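PDB 1T0F: transposon Tn7 transposition protein TnsA from Escherichia coli, which forms the Tn7 transposase together with TnsB and, as a metal-dependent endonuclease resembling restriction enzymes, cuts the 5' DNA strands at the transposon ends. Local coordinates for residues Glu180-Val185 and Leu238-Phe243. Sequence-based numbering, arbitrary orientation.
Sequences EWLYSV and LTANGF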
loop_
_atom_site.group_PDB
_atom_site.type_symbol
_atom_site.label_atom_id
_atom_site.label_comp_id
_atom_site.label_asym_id
_atom_site.label_seq_id
_atom_site.Cartn_x
_atom_site.Cartn_y
_atom_site.Cartn_z
ATOM N N GLU A 180 9.043 5.425 -10.696
ATOM C CA GLU A 180 10.373 5.122 -11.209
ATOM C C GLU A 180 11.275 6.345 -11.064
ATOM O O GLU A 180 12.418 6.245 -10.628
ATOM C CB GLU A 180 10.276 4.722 -12.682
ATOM C CG GLU A 180 10.588 3.261 -12.956
ATOM C CD GLU A 180 9.832 2.715 -14.159
ATOM O OE1 GLU A 180 9.835 3.375 -15.221
ATOM O OE2 GLU A 180 9.237 1.621 -14.039
ATOM N N TRP A 181 10.747 7.504 -11.429
ATOM C CA TRP A 181 11.510 8.738 -11.346
ATOM C C TRP A 181 11.700 9.189 -9.900
ATOM O O TRP A 181 12.806 9.542 -9.487
ATOM C CB TRP A 181 10.801 9.832 -12.151
ATOM C CG TRP A 181 11.479 11.151 -12.056
ATOM C CD1 TRP A 181 12.663 11.512 -12.633
ATOM C CD2 TRP A 181 11.049 12.272 -11.279
ATOM N NE1 TRP A 181 13.000 12.795 -12.255
ATOM C CE2 TRP A 181 12.025 13.282 -11.424
ATOM C CE3 TRP A 181 9.929 12.520 -10.468
ATOM C CZ2 TRP A 181 11.917 14.526 -10.787
ATOM C CZ3 TRP A 181 9.824 13.755 -9.836
ATOM C CH2 TRP A 181 10.812 14.741 -10.000
ATOM N N LEU A 182 10.621 9.165 -9.127
ATOM C CA LEU A 182 10.658 9.586 -7.733
ATOM C C LEU A 182 11.461 8.699 -6.804
ATOM O O LEU A 182 12.019 9.179 -5.823
ATOM C CB LEU A 182 9.245 9.666 -7.163
ATOM C CG LEU A 182 8.461 10.965 -7.221
ATOM C CD1 LEU A 182 7.131 10.731 -6.526
ATOM C CD2 LEU A 182 9.237 12.090 -6.529
ATOM N N TYR A 183 11.503 7.407 -7.100
ATOM C CA TYR A 183 12.194 6.462 -6.238
ATOM C C TYR A 183 13.270 5.635 -6.944
ATOM O O TYR A 183 13.662 4.579 -6.451
ATOM C CB TYR A 183 11.162 5.529 -5.596
ATOM C CG TYR A 183 10.089 6.245 -4.799
ATOM C CD1 TYR A 183 10.268 6.530 -3.444
ATOM C CD2 TYR A 183 8.899 6.649 -5.403
ATOM C CE1 TYR A 183 9.287 7.201 -2.711
ATOM C CE2 TYR A 183 7.913 7.321 -4.681
ATOM C CZ TYR A 183 8.112 7.593 -3.338
ATOM O OH TYR A 183 7.137 8.255 -2.621
ATOM N N SER A 184 13.746 6.114 -8.090
ATOM C CA SER A 184 14.782 5.408 -8.839
ATOM C C SER A 184 15.952 5.099 -7.915
ATOM O O SER A 184 16.541 4.020 -7.978
ATOM C CB SER A 184 15.285 6.276 -9.991
ATOM O OG SER A 184 15.891 7.454 -9.487
ATOM N N VAL A 185 16.287 6.061 -7.063
ATOM C CA VAL A 185 17.385 5.903 -6.120
ATOM C C VAL A 185 16.881 5.962 -4.679
ATOM O O VAL A 185 15.723 6.299 -4.426
ATOM C CB VAL A 185 18.446 7.007 -6.313
ATOM C CG1 VAL A 185 18.979 6.973 -7.740
ATOM C CG2 VAL A 185 17.841 8.369 -6.000
ATOM N N LEU A 238 10.800 16.029 -0.837
ATOM C CA LEU A 238 9.616 16.217 -0.005
ATOM C C LEU A 238 8.436 15.409 -0.548
ATOM O O LEU A 238 7.607 14.911 0.218
ATOM C CB LEU A 238 9.255 17.706 0.070
ATOM C CG LEU A 238 10.243 18.559 0.879
ATOM C CD1 LEU A 238 10.031 20.050 0.588
ATOM C CD2 LEU A 238 10.061 18.252 2.366
ATOM N N THR A 239 8.369 15.270 -1.868
ATOM C CA THR A 239 7.285 14.516 -2.488
ATOM C C THR A 239 7.454 13.013 -2.235
ATOM O O THR A 239 6.492 12.323 -1.909
ATOM C CB THR A 239 7.222 14.755 -4.017
ATOM O OG1 THR A 239 7.004 16.149 -4.278
ATOM C CG2 THR A 239 6.067 13.971 -4.624
ATOM N N ALA A 240 8.679 12.516 -2.379
ATOM C CA ALA A 240 8.958 11.093 -2.166
ATOM C C ALA A 240 8.644 10.690 -0.725
ATOM O O ALA A 240 8.202 9.566 -0.458
ATOM C CB ALA A 240 10.414 10.796 -2.488
ATOM N N ASN A 241 8.872 11.613 0.202
ATOM C CA ASN A 241 8.604 11.359 1.610
ATOM C C ASN A 241 7.141 11.562 1.979
ATOM O O ASN A 241 6.739 11.282 3.110
ATOM C CB ASN A 241 9.502 12.238 2.478
ATOM C CG ASN A 241 10.900 11.678 2.605
ATOM O OD1 ASN A 241 11.150 10.808 3.433
ATOM N ND2 ASN A 241 11.815 12.158 1.766
ATOM N N GLY A 242 6.349 12.053 1.027
ATOM C CA GLY A 242 4.924 12.236 1.263
ATOM C C GLY A 242 4.429 13.595 1.725
ATOM O O GLY A 242 3.215 13.814 1.789
ATOM N N PHE A 243 5.344 14.503 2.059
ATOM C CA PHE A 243 4.945 15.831 2.519
ATOM C C PHE A 243 4.278 16.616 1.397
ATOM O O PHE A 243 3.498 17.533 1.640
ATOM C CB PHE A 243 6.154 16.567 3.086
ATOM C CG PHE A 243 6.695 15.925 4.325
ATOM C CD1 PHE A 243 5.884 15.783 5.446
ATOM C CD2 PHE A 243 7.984 15.410 4.358
ATOM C CE1 PHE A 243 6.343 15.134 6.584
ATOM C CE2 PHE A 243 8.457 14.755 5.495
ATOM C CZ PHE A 243 7.632 14.618 6.609
#
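Y183 and A240 make the polar link of this contact: the phenol OH donates to the carbonyl O of A240 at 2.7 Å. The C=O...OH angle of 114° and a tilt of 17° from the carbonyl plane indicate a bond well bent from the C=O direction but only slightly out of plane. The acceptor lies at the ring's edge, near its plane, on the CE1 side of the hydroxyl. With CG anti to its own carbonyl carbon, beside the backbone N (chi1 -57°), the ring carries the hydroxyl across to the last turn of helix 230-240.

Apolar packing lies beside this bond. The methyl of A240 rests against the tyrosine ring, CB to CE1 at 3.8 Å. L182 CD2 is a looser neighbour of the same CB at 4.4 Å. The side chains of L182 and T239 cross at about a right angle, with CD1 of L182 3.9 Å from CG2 of T239. OG1 of T239 bonds I235 O in its own helix, while CG2, anti to the backbone N, meets L182; F246 touches both side chains.

Two residues after A240, G242 leaves helical angles in a Schellman motif, with positive phi, its N bonded to T239 O and a weaker bond from F243 N to L238 O.

An alanine in place of Y183 would probably leave A240 O without this donor and open a gap beside the A240 methyl. The chemistry thus implies a buried, mainly apolar junction between the C-terminal ends of helices 173-183 and 230-240 in the C-terminal region of TnsA, with one neutral hydrogen bond satisfying a helix-end carbonyl.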